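Local structure of particle-associated glycoside hydrolase (Acinetobacter phage Fri1, 6C72) at residues P472-V477 / Y485-I490; L503-R508 / L532-D537; S509-T514 / V581-A586. The protein serves as the phage tailspike, a capsular polysaccharide depolymerase that probably hydrolyses the capsule of Acinetobacter baumannii during entry into the host. One frame throughout, in Å; residues are numbered along the deposited sequence.

Interaction 1. Residues P472-V477 / Y485-I490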
ATOM      1  N   PRO A 472      35.551   7.029  11.060  1.00 29.43           N
ATOM      2  CA  PRO A 472      34.863   7.761  12.130  1.00 29.21           C
ATOM      3  C   PRO A 472      35.791   8.787  12.774  1.00 28.91           C
ATOM      4  O   PRO A 472      37.004   8.784  12.560  1.00 28.69           O
ATOM      5  CB  PRO A 472      34.486   6.650  13.118  1.00 28.77           C
ATOM      6  CG  PRO A 472      35.613   5.642  12.954  1.00 28.45           C
ATOM      7  CD  PRO A 472      36.001   5.690  11.482  1.00 28.90           C
ATOM      8  N   ASP A 473      35.193   9.701  13.542  1.00 44.47           N
ATOM      9  CA  ASP A 473      35.974  10.705  14.263  1.00 44.00           C
ATOM     10  C   ASP A 473      36.509  10.221  15.602  1.00 43.53           C
ATOM     11  O   ASP A 473      37.296  10.935  16.231  1.00 43.04           O
ATOM     12  CB  ASP A 473      35.145  11.966  14.489  1.00 43.96           C
ATOM     13  CG  ASP A 473      34.859  12.715  13.203  1.00 44.25           C
ATOM     14  OD1 ASP A 473      35.422  12.354  12.148  1.00 44.53           O
ATOM     15  OD2 ASP A 473      34.067  13.681  13.252  1.00 44.24           O
ATOM     16  N   ILE A 474      36.096   9.047  16.056  1.00 39.05           N
ATOM     17  CA  ILE A 474      36.657   8.420  17.246  1.00 38.69           C
ATOM     18  C   ILE A 474      36.574   6.921  17.032  1.00 38.77           C
ATOM     19  O   ILE A 474      35.649   6.425  16.382  1.00 39.10           O
ATOM     20  CB  ILE A 474      35.934   8.860  18.539  1.00 38.91           C
ATOM     21  CG1 ILE A 474      36.590   8.221  19.763  1.00 38.77           C
ATOM     22  CG2 ILE A 474      34.471   8.497  18.494  1.00 39.44           C
ATOM     23  CD1 ILE A 474      36.096   8.785  21.075  1.00 39.03           C
ATOM     24  N   SER A 475      37.566   6.200  17.533  1.00 39.94           N
ATOM     25  CA  SER A 475      37.656   4.779  17.264  1.00 39.99           C
ATOM     26  C   SER A 475      38.132   4.051  18.510  1.00 39.85           C
ATOM     27  O   SER A 475      38.787   4.632  19.379  1.00 39.51           O
ATOM     28  CB  SER A 475      38.615   4.521  16.096  1.00 39.60           C
ATOM     29  OG  SER A 475      38.682   3.147  15.781  1.00 39.60           O
ATOM     30  N   GLY A 476      37.846   2.757  18.569  1.00 31.29           N
ATOM     31  CA  GLY A 476      38.421   1.982  19.654  1.00 31.00           C
ATOM     32  C   GLY A 476      37.635   0.715  19.962  1.00 31.39           C
ATOM     33  O   GLY A 476      36.959   0.156  19.096  1.00 31.60           O
ATOM     34  N   VAL A 477      37.770   0.277  21.213  1.00 31.39           N
ATOM     35  CA  VAL A 477      37.294  -1.032  21.636  1.00 31.58           C
ATOM     36  C   VAL A 477      37.137  -0.975  23.145  1.00 31.86           C
ATOM     37  O   VAL A 477      37.806  -0.190  23.822  1.00 31.71           O
ATOM     38  CB  VAL A 477      38.285  -2.141  21.189  1.00 31.03           C
ATOM     39  CG1 VAL A 477      39.623  -1.983  21.902  1.00 30.49           C
ATOM     40  CG2 VAL A 477      37.712  -3.543  21.418  1.00 31.28           C
ATOM     41  N   TYR A 485      38.597   0.564  28.483  1.00 29.89           N
ATOM     42  CA  TYR A 485      38.312   1.323  27.274  1.00 29.99           C
ATOM     43  C   TYR A 485      39.591   1.727  26.557  1.00 29.12           C
ATOM     44  O   TYR A 485      40.604   2.047  27.187  1.00 28.61           O
ATOM     45  CB  TYR A 485      37.485   2.577  27.587  1.00 30.78           C
ATOM     46  CG  TYR A 485      36.143   2.255  28.174  1.00 31.34           C
ATOM     47  CD1 TYR A 485      35.997   2.021  29.531  1.00 31.49           C
ATOM     48  CD2 TYR A 485      35.015   2.172  27.366  1.00 31.55           C
ATOM     49  CE1 TYR A 485      34.766   1.702  30.072  1.00 31.79           C
ATOM     50  CE2 TYR A 485      33.777   1.872  27.897  1.00 31.81           C
ATOM     51  CZ  TYR A 485      33.656   1.642  29.251  1.00 31.92           C
ATOM     52  OH  TYR A 485      32.419   1.343  29.785  1.00 32.09           O
ATOM     53  N   PHE A 486      39.523   1.703  25.232  1.00 31.00           N
ATOM     54  CA  PHE A 486      40.578   2.204  24.362  1.00 30.15           C
ATOM     55  C   PHE A 486      39.916   3.116  23.337  1.00 30.44           C
ATOM     56  O   PHE A 486      39.082   2.661  22.552  1.00 30.86           O
ATOM     57  CB  PHE A 486      41.331   1.051  23.695  1.00 29.60           C
ATOM     58  CG  PHE A 486      42.372   1.488  22.715  1.00 28.92           C
ATOM     59  CD1 PHE A 486      42.040   1.710  21.394  1.00 29.02           C
ATOM     60  CD2 PHE A 486      43.683   1.663  23.108  1.00 28.28           C
ATOM     61  CE1 PHE A 486      42.988   2.107  20.483  1.00 28.61           C
ATOM     62  CE2 PHE A 486      44.650   2.066  22.199  1.00 27.86           C
ATOM     63  CZ  PHE A 486      44.304   2.294  20.888  1.00 28.08           C
ATOM     64  N   ASN A 487      40.244   4.402  23.376  1.00 31.84           N
ATOM     65  CA  ASN A 487      39.707   5.383  22.445  1.00 32.02           C
ATOM     66  C   ASN A 487      40.845   6.135  21.794  1.00 31.01           C
ATOM     67  O   ASN A 487      41.810   6.528  22.457  1.00 30.42           O
ATOM     68  CB  ASN A 487      38.769   6.384  23.111  1.00 32.90           C
ATOM     69  CG  ASN A 487      37.428   5.781  23.431  1.00 34.14           C
ATOM     70  OD1 ASN A 487      36.534   5.762  22.582  1.00 34.21           O
ATOM     71  ND2 ASN A 487      37.273   5.271  24.655  1.00 34.64           N
ATOM     72  N   THR A 488      40.711   6.363  20.498  1.00 34.86           N
ATOM     73  CA  THR A 488      41.740   7.048  19.742  1.00 34.30           C
ATOM     74  C   THR A 488      41.110   8.180  18.935  1.00 34.60           C
ATOM     75  O   THR A 488      40.039   8.009  18.344  1.00 35.19           O
ATOM     76  CB  THR A 488      42.505   6.033  18.863  1.00 34.18           C
ATOM     77  OG1 THR A 488      43.458   6.710  18.041  1.00 34.11           O
ATOM     78  CG2 THR A 488      41.567   5.259  17.976  1.00 34.72           C
ATOM     79  N   GLU A 489      41.739   9.355  18.985  1.00 32.01           N
ATOM     80  CA  GLU A 489      41.379  10.513  18.176  1.00 32.28           C
ATOM     81  C   GLU A 489      42.635  11.066  17.510  1.00 32.06           C
ATOM     82  O   GLU A 489      43.762  10.773  17.922  1.00 31.66           O
ATOM     83  CB  GLU A 489      40.696  11.617  19.003  1.00 32.28           C
ATOM     84  CG  GLU A 489      39.285  11.299  19.457  1.00 32.93           C
ATOM     85  CD  GLU A 489      38.684  12.398  20.316  1.00 33.03           C
ATOM     86  OE1 GLU A 489      39.414  12.985  21.144  1.00 32.51           O
ATOM     87  OE2 GLU A 489      37.473  12.677  20.169  1.00 33.61           O
ATOM     88  N   ILE A 490      42.433  11.915  16.504  1.00 27.96           N
ATOM     89  CA  ILE A 490      43.538  12.378  15.671  1.00 28.08           C
ATOM     90  C   ILE A 490      43.248  13.796  15.191  1.00 28.11           C
ATOM     91  O   ILE A 490      42.111  14.135  14.829  1.00 28.38           O
ATOM     92  CB  ILE A 490      43.772  11.390  14.508  1.00 28.71           C
ATOM     93  CG1 ILE A 490      45.141  11.602  13.861  1.00 28.95           C
ATOM     94  CG2 ILE A 490      42.626  11.448  13.492  1.00 29.30           C
ATOM     95  CD1 ILE A 490      45.524  10.483  12.867  1.00 29.51           C
TER
HETATM   96  O   HOH W   1      39.539  12.060  15.487  1.00 29.32           O
HETATM   97  O   HOH W   2      37.480  13.366  17.525  1.00 37.49           O
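S475 O accepts the N-H of T488 (2.8 Å from N) and a CA-H contact from N487, while the methyl CG2 of T488 packs against it at 3.2 Å. CG2 stands between the backbone N and the carbonyl carbon of its own residue because OG1 is anti to the N (chi1 176°). The methyl therefore faces S475, while OG1 bonds to V581 O on the next strand. S475 N returns a bond to T488 O, and V477 and F486 form a second reciprocal pair, F486 N reaching V477 O at 2.9 Å. Between the two pairs G476, in a backbone conformation that a residue with a CB would hardly tolerate (phi 157°, psi -154°), brings its CA to 3.0 Å from F486 O and close to the edge of the F486 ring. On the face of N487, I474 CD1 crosses obliquely to rest 3.4 Å from N487 OD1. At the open end of the hairpin, water 1 lies 2.6 Å from D473 O and accepts the N-H of I490, while water 2 lies between D473 O and E489 OE2. The E489 carboxylate also meets K592 and W595, and D473 pairs with K478 of the second subunit. F486 packs edge-to-face on F584 and forms a cation-pi contact with K580 of the third subunit. Backbone bonds thus close the 475-478/485-494 hairpin, water extends the link past their last pair, and several side-chain ends tie it to the next strand and to the trimer.

Interaction 2. Residues L503-R508 / L532-D537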
ATOM      1  N   LEU A 503      47.005  19.681  23.955  1.00 30.49           N
ATOM      2  CA  LEU A 503      46.059  18.761  24.585  1.00 30.76           C
ATOM      3  C   LEU A 503      46.391  18.557  26.054  1.00 30.43           C
ATOM      4  O   LEU A 503      47.491  18.862  26.515  1.00 29.89           O
ATOM      5  CB  LEU A 503      46.031  17.399  23.881  1.00 31.16           C
ATOM      6  CG  LEU A 503      47.328  16.575  23.854  1.00 30.95           C
ATOM      7  CD1 LEU A 503      47.488  15.701  25.086  1.00 30.71           C
ATOM      8  CD2 LEU A 503      47.377  15.716  22.595  1.00 31.47           C
ATOM      9  N   THR A 504      45.411  18.013  26.779  1.00 29.28           N
ATOM     10  CA  THR A 504      45.552  17.616  28.175  1.00 29.33           C
ATOM     11  C   THR A 504      45.001  16.206  28.321  1.00 30.05           C
ATOM     12  O   THR A 504      43.829  15.963  28.012  1.00 30.84           O
ATOM     13  CB  THR A 504      44.802  18.582  29.096  1.00 29.62           C
ATOM     14  OG1 THR A 504      45.386  19.885  28.991  1.00 28.87           O
ATOM     15  CG2 THR A 504      44.874  18.136  30.535  1.00 30.01           C
ATOM     16  N   VAL A 505      45.836  15.280  28.783  1.00 28.75           N
ATOM     17  CA  VAL A 505      45.430  13.885  28.935  1.00 29.41           C
ATOM     18  C   VAL A 505      44.616  13.754  30.219  1.00 30.49           C
ATOM     19  O   VAL A 505      44.871  14.479  31.194  1.00 30.44           O
ATOM     20  CB  VAL A 505      46.644  12.936  28.934  1.00 28.79           C
ATOM     21  CG1 VAL A 505      47.371  12.994  27.600  1.00 28.22           C
ATOM     22  CG2 VAL A 505      47.589  13.290  30.063  1.00 28.29           C
ATOM     23  N   PRO A 506      43.637  12.859  30.270  1.00 26.84           N
ATOM     24  CA  PRO A 506      42.810  12.727  31.472  1.00 28.29           C
ATOM     25  C   PRO A 506      43.555  11.988  32.576  1.00 28.59           C
ATOM     26  O   PRO A 506      44.598  11.368  32.359  1.00 27.54           O
ATOM     27  CB  PRO A 506      41.602  11.916  30.978  1.00 29.40           C
ATOM     28  CG  PRO A 506      42.131  11.124  29.853  1.00 28.62           C
ATOM     29  CD  PRO A 506      43.199  11.953  29.194  1.00 27.03           C
ATOM     30  N   LEU A 507      42.985  12.053  33.774  1.00 30.98           N
ATOM     31  CA  LEU A 507      43.494  11.261  34.882  1.00 31.75           C
ATOM     32  C   LEU A 507      43.115   9.794  34.695  1.00 32.27           C
ATOM     33  O   LEU A 507      42.399   9.428  33.754  1.00 32.46           O
ATOM     34  CB  LEU A 507      42.948  11.791  36.207  1.00 32.43           C
ATOM     35  CG  LEU A 507      43.510  13.135  36.662  1.00 31.73           C
ATOM     36  CD1 LEU A 507      42.654  13.730  37.761  1.00 32.17           C
ATOM     37  CD2 LEU A 507      44.940  12.935  37.134  1.00 31.18           C
ATOM     38  N   ARG A 508      43.618   8.946  35.601  1.00 37.34           N
ATOM     39  CA  ARG A 508      43.222   7.534  35.666  1.00 37.30           C
ATOM     40  C   ARG A 508      43.308   6.861  34.300  1.00 36.56           C
ATOM     41  O   ARG A 508      42.390   6.159  33.873  1.00 36.98           O
ATOM     42  CB  ARG A 508      41.810   7.378  36.227  1.00 38.19           C
ATOM     43  CG  ARG A 508      41.508   8.193  37.462  1.00 38.57           C
ATOM     44  CD  ARG A 508      40.086   7.909  37.896  1.00 38.99           C
ATOM     45  NE  ARG A 508      39.655   8.689  39.050  1.00 39.25           N
ATOM     46  CZ  ARG A 508      38.475   8.531  39.637  1.00 39.55           C
ATOM     47  NH1 ARG A 508      37.618   7.622  39.178  1.00 39.62           N
ATOM     48  NH2 ARG A 508      38.148   9.277  40.679  1.00 39.75           N
ATOM     49  N   LEU A 532      55.005   9.603  22.543  1.00 26.71           N
ATOM     50  CA  LEU A 532      54.988  10.093  23.911  1.00 26.43           C
ATOM     51  C   LEU A 532      54.000   9.259  24.713  1.00 26.28           C
ATOM     52  O   LEU A 532      52.916   8.920  24.220  1.00 26.13           O
ATOM     53  CB  LEU A 532      54.597  11.580  23.966  1.00 26.34           C
ATOM     54  CG  LEU A 532      55.410  12.587  23.142  1.00 26.75           C
ATOM     55  CD1 LEU A 532      54.957  13.993  23.427  1.00 27.50           C
ATOM     56  CD2 LEU A 532      56.916  12.460  23.398  1.00 27.37           C
ATOM     57  N   PHE A 533      54.362   8.958  25.962  1.00 29.17           N
ATOM     58  CA  PHE A 533      53.610   8.046  26.819  1.00 29.36           C
ATOM     59  C   PHE A 533      53.302   8.724  28.146  1.00 29.91           C
ATOM     60  O   PHE A 533      54.114   9.503  28.654  1.00 30.45           O
ATOM     61  CB  PHE A 533      54.399   6.751  27.073  1.00 29.82           C
ATOM     62  CG  PHE A 533      54.809   6.038  25.818  1.00 30.02           C
ATOM     63  CD1 PHE A 533      55.918   6.450  25.097  1.00 30.17           C
ATOM     64  CD2 PHE A 533      54.070   4.959  25.350  1.00 30.40           C
ATOM     65  CE1 PHE A 533      56.281   5.791  23.937  1.00 30.72           C
ATOM     66  CE2 PHE A 533      54.432   4.290  24.193  1.00 30.94           C
ATOM     67  CZ  PHE A 533      55.531   4.700  23.485  1.00 31.10           C
ATOM     68  N   VAL A 534      52.110   8.475  28.674  1.00 32.23           N
ATOM     69  CA  VAL A 534      51.681   9.031  29.953  1.00 33.48           C
ATOM     70  C   VAL A 534      50.888   7.974  30.708  1.00 33.86           C
ATOM     71  O   VAL A 534      50.069   7.263  30.118  1.00 33.15           O
ATOM     72  CB  VAL A 534      50.805  10.288  29.770  1.00 34.13           C
ATOM     73  CG1 VAL A 534      50.635  11.007  31.090  1.00 36.58           C
ATOM     74  CG2 VAL A 534      51.397  11.206  28.754  1.00 33.70           C
ATOM     75  N   ASN A 535      51.089   7.897  32.018  1.00 33.63           N
ATOM     76  CA  ASN A 535      50.196   7.129  32.876  1.00 34.40           C
ATOM     77  C   ASN A 535      49.897   7.959  34.115  1.00 36.47           C
ATOM     78  O   ASN A 535      50.802   8.571  34.693  1.00 37.13           O
ATOM     79  CB  ASN A 535      50.801   5.773  33.259  1.00 34.19           C
ATOM     80  CG  ASN A 535      49.746   4.755  33.690  1.00 34.59           C
ATOM     81  OD1 ASN A 535      50.054   3.768  34.363  1.00 34.82           O
ATOM     82  ND2 ASN A 535      48.501   4.993  33.299  1.00 34.52           N
ATOM     83  N   SER A 536      48.625   8.016  34.494  1.00 28.50           N
ATOM     84  CA  SER A 536      48.205   8.772  35.660  1.00 30.98           C
ATOM     85  C   SER A 536      47.245   7.953  36.502  1.00 31.66           C
ATOM     86  O   SER A 536      46.422   7.206  35.972  1.00 30.38           O
ATOM     87  CB  SER A 536      47.518  10.077  35.263  1.00 31.62           C
ATOM     88  OG  SER A 536      48.351  10.834  34.422  1.00 31.16           O
ATOM     89  N   ASP A 537      47.333   8.128  37.818  1.00 31.35           N
ATOM     90  CA  ASP A 537      46.259   7.675  38.687  1.00 32.34           C
ATOM     91  C   ASP A 537      45.311   8.849  38.924  1.00 33.52           C
ATOM     92  O   ASP A 537      45.156   9.700  38.039  1.00 32.67           O
ATOM     93  CB  ASP A 537      46.814   7.112  39.993  1.00 32.96           C
ATOM     94  CG  ASP A 537      47.689   8.108  40.736  1.00 33.38           C
ATOM     95  OD1 ASP A 537      47.604   9.328  40.460  1.00 33.80           O
ATOM     96  OD2 ASP A 537      48.464   7.664  41.607  1.00 33.04           O
TER
HETATM   97  O   HOH W   3      47.146  10.170  32.003  1.00 37.60           O
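L507 packs its side chain alongside the carbonyl oxygen of D537. CB lies 3.6 Å from D537 O. CG, set anti to the carbonyl carbon of its own residue (chi1 -71°), is a little farther, at 4.1 Å from the same oxygen. The branch CD2 then comes back to 3.4 Å from D537 O and lies near S536 CB, whereas CD1 extends away from that carbonyl. The oxygen has a polar partner as well: R508 N donates to D537 O at 3.0 Å with an N-H...O angle of 159°. The bond is fairly straight, but the donor stands above the carbonyl plane, 57° out of it. The turn of the backbone at R508 also sets its CA 3.2 Å from S536 O. Beyond this point the R508 side chain runs extended, and its NE bonds to N538 OD1. Two residues before R508, a water joins the segments: it lies 2.8 Å from P506 O, to which it donates, and 2.8 Å from S536 OG, from which it accepts. The same hydroxyl bonds T541 OG1, so S536 OG has two polar partners. Farther along, the methyls V505 CG2 and V534 CG1 meet obliquely at 3.9 Å, an apolar patch to which W560 of strand 556-561 also contributes. The D537 carboxylate bonds T540 N and forms a salt bridge to K527 of the third subunit. The contact therefore joins the loop leaving strand 500-504, part of a four-stranded antiparallel sheet, to the end of strand 528-536, which runs between strands 509-517 and 541-550 of the six-stranded sheet.

Interaction 3. Residues S509-T514 / V581-A586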
ATOM      1  N   SER A 509      44.391   7.116  33.575  1.00 33.74           N
ATOM      2  CA  SER A 509      44.457   6.623  32.210  1.00 32.36           C
ATOM      3  C   SER A 509      45.910   6.530  31.794  1.00 31.34           C
ATOM      4  O   SER A 509      46.777   7.185  32.373  1.00 31.78           O
ATOM      5  CB  SER A 509      43.684   7.523  31.229  1.00 32.23           C
ATOM      6  OG  SER A 509      44.243   8.823  31.114  1.00 31.70           O
ATOM      7  N   GLY A 510      46.171   5.651  30.838  1.00 32.10           N
ATOM      8  CA  GLY A 510      47.444   5.598  30.140  1.00 31.22           C
ATOM      9  C   GLY A 510      47.223   6.073  28.710  1.00 30.69           C
ATOM     10  O   GLY A 510      46.233   5.700  28.080  1.00 31.48           O
ATOM     11  N   CYS A 511      48.136   6.890  28.216  1.00 39.90           N
ATOM     12  CA  CYS A 511      47.983   7.481  26.900  1.00 39.60           C
ATOM     13  C   CYS A 511      49.263   7.328  26.105  1.00 39.12           C
ATOM     14  O   CYS A 511      50.363   7.406  26.656  1.00 38.84           O
ATOM     15  CB  CYS A 511      47.615   8.946  26.997  1.00 39.29           C
ATOM     16  SG  CYS A 511      46.143   9.229  28.011  1.00 40.30           S
ATOM     17  N   LYS A 512      49.110   7.058  24.818  1.00 31.32           N
ATOM     18  CA  LYS A 512      50.210   7.068  23.867  1.00 31.20           C
ATOM     19  C   LYS A 512      49.874   8.076  22.769  1.00 31.41           C
ATOM     20  O   LYS A 512      48.830   7.961  22.115  1.00 32.51           O
ATOM     21  CB  LYS A 512      50.440   5.665  23.298  1.00 32.12           C
ATOM     22  CG  LYS A 512      51.608   5.572  22.342  1.00 32.38           C
ATOM     23  CD  LYS A 512      51.590   4.260  21.641  1.00 33.50           C
ATOM     24  CE  LYS A 512      52.660   4.183  20.583  1.00 33.99           C
ATOM     25  NZ  LYS A 512      52.591   2.845  19.877  1.00 34.24           N
ATOM     26  N   ILE A 513      50.744   9.069  22.585  1.00 31.99           N
ATOM     27  CA  ILE A 513      50.576  10.116  21.575  1.00 32.00           C
ATOM     28  C   ILE A 513      51.608   9.883  20.480  1.00 32.71           C
ATOM     29  O   ILE A 513      52.805   9.819  20.761  1.00 32.26           O
ATOM     30  CB  ILE A 513      50.750  11.526  22.166  1.00 30.86           C
ATOM     31  CG1 ILE A 513      49.672  11.845  23.201  1.00 30.86           C
ATOM     32  CG2 ILE A 513      50.734  12.567  21.041  1.00 30.88           C
ATOM     33  CD1 ILE A 513      50.078  11.621  24.611  1.00 31.03           C
ATOM     34  N   THR A 514      51.157   9.765  19.234  1.00 26.70           N
ATOM     35  CA  THR A 514      52.049   9.590  18.092  1.00 27.23           C
ATOM     36  C   THR A 514      52.057  10.859  17.261  1.00 27.00           C
ATOM     37  O   THR A 514      50.999  11.343  16.861  1.00 26.51           O
ATOM     38  CB  THR A 514      51.629   8.401  17.230  1.00 27.97           C
ATOM     39  OG1 THR A 514      51.591   7.231  18.050  1.00 28.07           O
ATOM     40  CG2 THR A 514      52.628   8.185  16.105  1.00 28.77           C
ATOM     41  N   VAL A 581      46.203  10.216  19.425  1.00 32.67           N
ATOM     42  CA  VAL A 581      46.200   9.863  20.838  1.00 32.76           C
ATOM     43  C   VAL A 581      45.446   8.552  21.035  1.00 33.85           C
ATOM     44  O   VAL A 581      44.318   8.398  20.555  1.00 34.28           O
ATOM     45  CB  VAL A 581      45.565  10.963  21.701  1.00 32.26           C
ATOM     46  CG1 VAL A 581      45.896  10.689  23.155  1.00 32.12           C
ATOM     47  CG2 VAL A 581      46.085  12.315  21.290  1.00 31.45           C
ATOM     48  N   ASP A 582      46.059   7.630  21.776  1.00 36.30           N
ATOM     49  CA  ASP A 582      45.423   6.399  22.236  1.00 37.07           C
ATOM     50  C   ASP A 582      45.256   6.498  23.747  1.00 37.34           C
ATOM     51  O   ASP A 582      46.237   6.704  24.468  1.00 36.55           O
ATOM     52  CB  ASP A 582      46.265   5.167  21.886  1.00 37.09           C
ATOM     53  CG  ASP A 582      46.617   5.080  20.404  1.00 37.08           C
ATOM     54  OD1 ASP A 582      45.868   5.614  19.557  1.00 37.09           O
ATOM     55  OD2 ASP A 582      47.641   4.442  20.080  1.00 37.11           O
ATOM     56  N   VAL A 583      44.026   6.362  24.230  1.00 25.46           N
ATOM     57  CA  VAL A 583      43.729   6.479  25.653  1.00 26.11           C
ATOM     58  C   VAL A 583      43.231   5.130  26.157  1.00 26.59           C
ATOM     59  O   VAL A 583      42.279   4.560  25.605  1.00 27.29           O
ATOM     60  CB  VAL A 583      42.690   7.581  25.945  1.00 26.47           C
ATOM     61  CG1 VAL A 583      42.442   7.701  27.443  1.00 26.69           C
ATOM     62  CG2 VAL A 583      43.125   8.917  25.357  1.00 24.76           C
ATOM     63  N   PHE A 584      43.873   4.633  27.212  1.00 30.62           N
ATOM     64  CA  PHE A 584      43.471   3.430  27.929  1.00 31.17           C
ATOM     65  C   PHE A 584      42.866   3.883  29.252  1.00 31.63           C
ATOM     66  O   PHE A 584      43.531   4.587  30.020  1.00 30.60           O
ATOM     67  CB  PHE A 584      44.677   2.520  28.193  1.00 30.27           C
ATOM     68  CG  PHE A 584      45.447   2.131  26.959  1.00 29.97           C
ATOM     69  CD1 PHE A 584      46.264   3.040  26.308  1.00 29.12           C
ATOM     70  CD2 PHE A 584      45.367   0.833  26.456  1.00 30.37           C
ATOM     71  CE1 PHE A 584      46.964   2.676  25.177  1.00 29.10           C
ATOM     72  CE2 PHE A 584      46.072   0.461  25.324  1.00 29.95           C
ATOM     73  CZ  PHE A 584      46.870   1.388  24.685  1.00 29.61           C
ATOM     74  N   SER A 585      41.629   3.480  29.538  1.00 30.23           N
ATOM     75  CA  SER A 585      41.012   3.916  30.783  1.00 30.97           C
ATOM     76  C   SER A 585      40.045   2.852  31.273  1.00 32.12           C
ATOM     77  O   SER A 585      39.675   1.933  30.541  1.00 32.38           O
ATOM     78  CB  SER A 585      40.288   5.248  30.614  1.00 32.12           C
ATOM     79  OG  SER A 585      39.154   5.094  29.788  1.00 33.33           O
ATOM     80  N   ALA A 586      39.609   3.002  32.522  1.00 26.91           N
ATOM     81  CA  ALA A 586      38.628   2.091  33.103  1.00 27.97           C
ATOM     82  C   ALA A 586      37.202   2.611  33.012  1.00 29.58           C
ATOM     83  O   ALA A 586      36.262   1.860  33.289  1.00 30.28           O
ATOM     84  CB  ALA A 586      38.962   1.819  34.576  1.00 27.63           C
TER
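I513 and V581 lie side by side, pointing the same way, with I513 CG1 3.9 Å from V581 CG1. On the same face C511 SG touches both methyls of V583, each at 4.0 Å. V583 CG1, anti to its backbone N (chi1 -178°), reaches S509 CB as well, so this apolar face is closely packed. V505 covers C511, and V593 covers V581 and V583. On the other face F584 is tight against G510, turning a ring edge to it with CD1 3.2 Å from G510 O. The same oxygen takes F584 N at 2.7 Å, at an N-H...O angle of 170°. The K512/D582 pair is looser: reciprocal backbone bonds join it, but its side chains come no nearer than 4.3 Å (K512 CD to D582 OD2). K512 stretches out fully, and its NZ forms a salt bridge with E531; NZ stays 5.2 Å from D582 OD2, not in contact with it, and D582 OD1 pairs with K580. Y529 and T516 of the third subunit pack on K512 and F584, and K512 of the second subunit on K512. Within the sheet, strand 509-517 lies between strands 576-585 and 528-536, and strand 576-585 meets strand 485-494 on its other flank.

In the fold
All three contacts belong to the C-terminal antiparallel domain, far from the centre of the elongated chain and beyond the parallel strands that precede it. Its six-stranded sheet runs 475-478, 485-494, 576-585, 509-517, 528-536, 541-550. Interaction 1 is the hairpin at one border, interaction 3 joins the two central strands, and interaction 2 joins strand 528-536 to the loop that leaves strand 500-504 of the four-stranded sheet. Centres of interactions 1 and 3 are 10 Å apart, those of 2 and 3 7 Å, and those of 1 and 2 16 Å. Interaction 1 closes first along the chain, whereas 2 and 3 interleave. Each touches the third subunit, consistent with a domain that helps hold the trimer.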